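Local coordinates for protein VP1 (Merkel cell polyomavirus, PDB 4FMH) that forms the pentameric capsomers of the Merkel cell polyomavirus capsid and binds sialylated glycans of the host cell, a step required for infection, at residues Asn29-Met32 / Gly33-Pro37; Lys188-Asp192 / Gly193-Ile197. All coordinates share one frame; numbering follows the deposited sequence.

Contact 1 (Asn29-Met32 / Gly33-Pro37); sequences NPRM and GVNSP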
# COMPACT_ATOMS: atom_id res chain seq x y z
N ASN B 29 5.80 27.90 7.19
CA ASN B 29 6.99 27.19 7.66
C ASN B 29 6.71 26.37 8.91
O ASN B 29 5.83 26.74 9.70
CB ASN B 29 8.15 28.16 7.90
CG ASN B 29 8.93 28.45 6.65
OD1 ASN B 29 9.32 27.53 5.91
ND2 ASN B 29 9.16 29.73 6.38
N PRO B 30 7.44 25.26 9.09
CA PRO B 30 7.12 24.33 10.19
C PRO B 30 7.51 24.89 11.56
O PRO B 30 8.47 25.67 11.67
CB PRO B 30 7.94 23.09 9.84
CG PRO B 30 9.09 23.60 9.08
CD PRO B 30 8.57 24.77 8.28
N ARG B 31 6.75 24.50 12.58
CA ARG B 31 7.00 24.94 13.95
C ARG B 31 7.28 23.73 14.85
O ARG B 31 6.46 23.33 15.68
CB ARG B 31 5.83 25.78 14.47
CG ARG B 31 5.49 27.03 13.62
CD ARG B 31 6.68 27.98 13.46
NE ARG B 31 6.36 29.15 12.64
CZ ARG B 31 7.18 29.69 11.74
NH1 ARG B 31 8.38 29.16 11.51
NH2 ARG B 31 6.81 30.76 11.05
N MET B 32 8.47 23.16 14.67
CA MET B 32 8.89 21.91 15.30
C MET B 32 9.38 22.06 16.73
O MET B 32 9.53 21.06 17.44
CB MET B 32 9.97 21.25 14.44
CG MET B 32 9.50 20.82 13.05
SD MET B 32 8.28 19.48 13.09
CE MET B 32 6.74 20.36 12.81
N GLY B 33 9.66 23.29 17.16
CA GLY B 33 10.15 23.53 18.51
C GLY B 33 11.16 24.66 18.51
O GLY B 33 11.05 25.58 19.32
N VAL B 34 12.15 24.58 17.62
CA VAL B 34 12.96 25.74 17.27
C VAL B 34 12.21 26.45 16.14
O VAL B 34 12.29 26.05 14.97
CB VAL B 34 14.39 25.37 16.86
CG1 VAL B 34 15.21 26.62 16.56
CG2 VAL B 34 15.06 24.55 17.94
N ASN B 35 11.46 27.48 16.52
CA ASN B 35 10.44 28.04 15.64
C ASN B 35 10.81 29.30 14.87
O ASN B 35 10.05 29.75 14.00
CB ASN B 35 9.13 28.23 16.43
CG ASN B 35 8.54 26.90 16.88
OD1 ASN B 35 8.88 25.85 16.32
ND2 ASN B 35 7.67 26.93 17.88
N SER B 36 11.98 29.85 15.17
CA SER B 36 12.45 31.04 14.47
C SER B 36 13.83 30.82 13.84
O SER B 36 14.69 30.18 14.43
CB SER B 36 12.48 32.24 15.43
OG SER B 36 13.15 33.34 14.83
N PRO B 37 14.03 31.36 12.62
CA PRO B 37 15.36 31.35 12.01
C PRO B 37 16.23 32.54 12.46
O PRO B 37 17.42 32.59 12.13
CB PRO B 37 15.05 31.47 10.52
CG PRO B 37 13.80 32.30 10.48
CD PRO B 37 13.02 31.96 11.72
O HOH W 1 10.47 24.79 13.29
O HOH W 2 6.73 24.28 18.45

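Contact 2 (Lys188-Asp192 / Gly193-Ile197); sequences KLDKD and GNYPI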
# COMPACT_ATOMS: atom_id res chain seq x y z
N LYS B 188 -9.25 26.42 20.43
CA LYS B 188 -9.28 26.84 19.04
C LYS B 188 -7.86 27.09 18.56
O LYS B 188 -7.06 27.70 19.27
CB LYS B 188 -10.16 28.09 18.87
CG LYS B 188 -11.56 27.85 19.39
CD LYS B 188 -12.58 28.79 18.81
CE LYS B 188 -13.97 28.36 19.24
NZ LYS B 188 -14.98 29.45 19.09
N LEU B 189 -7.53 26.60 17.36
CA LEU B 189 -6.20 26.80 16.79
C LEU B 189 -6.08 28.23 16.26
O LEU B 189 -6.37 28.52 15.09
CB LEU B 189 -5.89 25.75 15.71
CG LEU B 189 -4.52 25.77 15.02
CD1 LEU B 189 -3.36 25.78 16.02
CD2 LEU B 189 -4.41 24.59 14.09
N ASP B 190 -5.65 29.13 17.14
CA ASP B 190 -5.65 30.56 16.82
C ASP B 190 -4.28 31.22 16.96
O ASP B 190 -4.15 32.44 16.86
CB ASP B 190 -6.70 31.28 17.69
CG ASP B 190 -6.47 31.09 19.19
OD1 ASP B 190 -5.36 30.67 19.59
OD2 ASP B 190 -7.41 31.38 19.96
N LYS B 191 -3.25 30.40 17.18
CA LYS B 191 -1.89 30.91 17.36
C LYS B 191 -0.86 29.96 16.75
O LYS B 191 -0.80 28.78 17.12
CB LYS B 191 -1.61 31.11 18.84
CG LYS B 191 -0.51 32.11 19.16
CD LYS B 191 -0.04 31.96 20.61
CE LYS B 191 -0.99 32.60 21.64
NZ LYS B 191 -2.39 32.07 21.65
N ASP B 192 -0.06 30.49 15.83
CA ASP B 192 0.99 29.74 15.13
C ASP B 192 2.06 29.28 16.11
O ASP B 192 2.55 30.07 16.92
CB ASP B 192 1.59 30.62 14.03
CG ASP B 192 2.65 29.91 13.21
OD1 ASP B 192 2.30 28.97 12.46
OD2 ASP B 192 3.83 30.32 13.28
N GLY B 193 2.41 28.00 16.04
CA GLY B 193 3.49 27.43 16.83
C GLY B 193 3.30 27.39 18.34
O GLY B 193 4.29 27.36 19.08
N ASN B 194 2.05 27.35 18.80
CA ASN B 194 1.75 27.31 20.24
C ASN B 194 0.85 26.19 20.75
O ASN B 194 0.65 26.04 21.96
CB ASN B 194 1.21 28.66 20.72
CG ASN B 194 2.26 29.48 21.42
OD1 ASN B 194 2.49 29.33 22.62
ND2 ASN B 194 2.91 30.37 20.67
N TYR B 195 0.30 25.40 19.83
CA TYR B 195 -0.56 24.30 20.21
C TYR B 195 0.17 23.01 19.84
O TYR B 195 0.28 22.70 18.65
CB TYR B 195 -1.91 24.40 19.49
CG TYR B 195 -2.79 25.51 20.03
CD1 TYR B 195 -2.70 26.80 19.52
CD2 TYR B 195 -3.70 25.26 21.05
CE1 TYR B 195 -3.51 27.83 20.02
CE2 TYR B 195 -4.51 26.27 21.56
CZ TYR B 195 -4.41 27.55 21.04
OH TYR B 195 -5.21 28.56 21.54
N PRO B 196 0.70 22.28 20.84
CA PRO B 196 1.49 21.08 20.52
C PRO B 196 0.65 19.99 19.87
O PRO B 196 -0.47 19.71 20.29
CB PRO B 196 2.01 20.61 21.89
CG PRO B 196 1.97 21.86 22.77
CD PRO B 196 0.73 22.59 22.29
N ILE B 197 1.23 19.39 18.84
CA ILE B 197 0.62 18.29 18.13
C ILE B 197 0.32 17.09 19.05
O ILE B 197 -0.74 16.47 18.94
CB ILE B 197 1.50 17.89 16.93
CG1 ILE B 197 1.56 19.05 15.92
CG2 ILE B 197 1.02 16.58 16.28
CD1 ILE B 197 2.76 18.99 14.96
O HOH W 3 -7.94 28.17 22.39
O HOH W 4 -0.00 26.12 17.02

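Contact 1 (Asn29-Met32 / Gly33-Pro37)
Asn35 folds its carboxamide back across the backbone of Arg31, closing a small loop in which the chain turns round at Met32 and Gly33. With CG placed anti to its own carbonyl carbon (chi1 -65°), the amide reaches the inside of the turn. There OD1 accepts a hydrogen bond of 2.8 Å from Gly33 N, the donor lying tilted out of the carbonyl plane by 30°. Asn35 OD1 also sits 3.0 Å from Arg31 C, so it packs tightly on the peptide it faces. At the other end of the amide, ND2 donates to a water that also gives a hydrogen bond to Arg31 O. Both ends of the group are thereby held, which fixes its rotation. The chain passes through Gly33 with a positive phi, in a conformation that residues with a CB rarely adopt.

A second water fills the middle of the turn and is gripped three times: it donates to Pro30 O and Val34 O, and accepts from Met32 N at 2.9 Å. The Arg31 chain bends at chi2 and passes Asn35 at a slant, Arg31 CB lying 3.6 Å from Asn35 OD1. Its guanidinium stands 46° from the amide plane, and Arg31 NH1 comes within 3.1 Å of Asn35 O, though at an angle too poor for a hydrogen bond. The partner of NE is Asp192.

This is a loop of the VP1 jelly roll, near its glycan site. Asn29 OD1 accepts from Leu181 N of a neighbouring subunit, and Val34 is tied by backbone bonding to Tyr48. The turn directly follows strand 11-28 of the main antiparallel sheet; Arg31 is backbone-bonded to Ala69, just before strand 71-76, and Pro30 rests on Pro275 of strand 269-287.

Contact 2 (Lys188-Asp192 / Gly193-Ile197)
Tyr195 lays its ring back along the chain toward strand 186-189, and its hydroxyl OH donates a 2.9 Å hydrogen bond to Asp190 OD1. The carboxylate and ring planes stand 61° apart, and OH meets OD1 from above the carboxylate plane while OD1 itself lies at the ring edge. Asp190 can present this oxygen because its CG sits between the backbone N and the carbonyl carbon (chi1 57°). A water donates to the same hydroxyl and accepts from Lys188 N.

Leu189 and Tyr195 run past each other in opposite senses, with Leu189 CD1 3.7 Å from Tyr195 CD1. Between them the chain reverses through a type II beta turn from Lys191 to Asn194, with Gly193 at its third position (phi 67°). In this jelly-roll protein the turn belongs to the loop linking strands 186-189 and 200-202, the outer strands on either side of 142-146 in a small sheet. Lys191 O approaches the ring edge in its plane, 3.6 Å from Tyr195 CD1, and a water that donates to this carbonyl also accepts from Tyr195 N.

The Lys191 chain crosses the side chain of Asn194 obliquely, Lys191 CD 3.4 Å from Asn194 ND2. Bends at chi3 and chi4 then carry Lys191 NZ back toward Asp190 OD1, a long, weak salt bridge at 3.9 Å; this lysine is at the surface and touches a crystal neighbour. Beyond the turn, Trp200 meets the Tyr195 ring edge-to-face.

Contacts 1 and 2 are two turns far apart in sequence that lie against each other, with centres about 12 Å apart, in the core fragment of VP1 that bears the jelly roll and the receptor site. A salt bridge of 2.9 Å from Arg31 NE to Asp192 OD2 joins them, and Arg31 CB packs on Gly193 CA at 3.7 Å, so the arginine spans both. Asp192 OD1 also accepts from Val72 N, tying the pair to strand 71-76. Contact 1 is near the receptor site: the side chain of Val34 lies about 7 Å from the bound sialic acid and touches Tyr50 of the glycan pocket. Contact 2 reaches a different subunit, whose Ser105 OG bonds to Ile197 O.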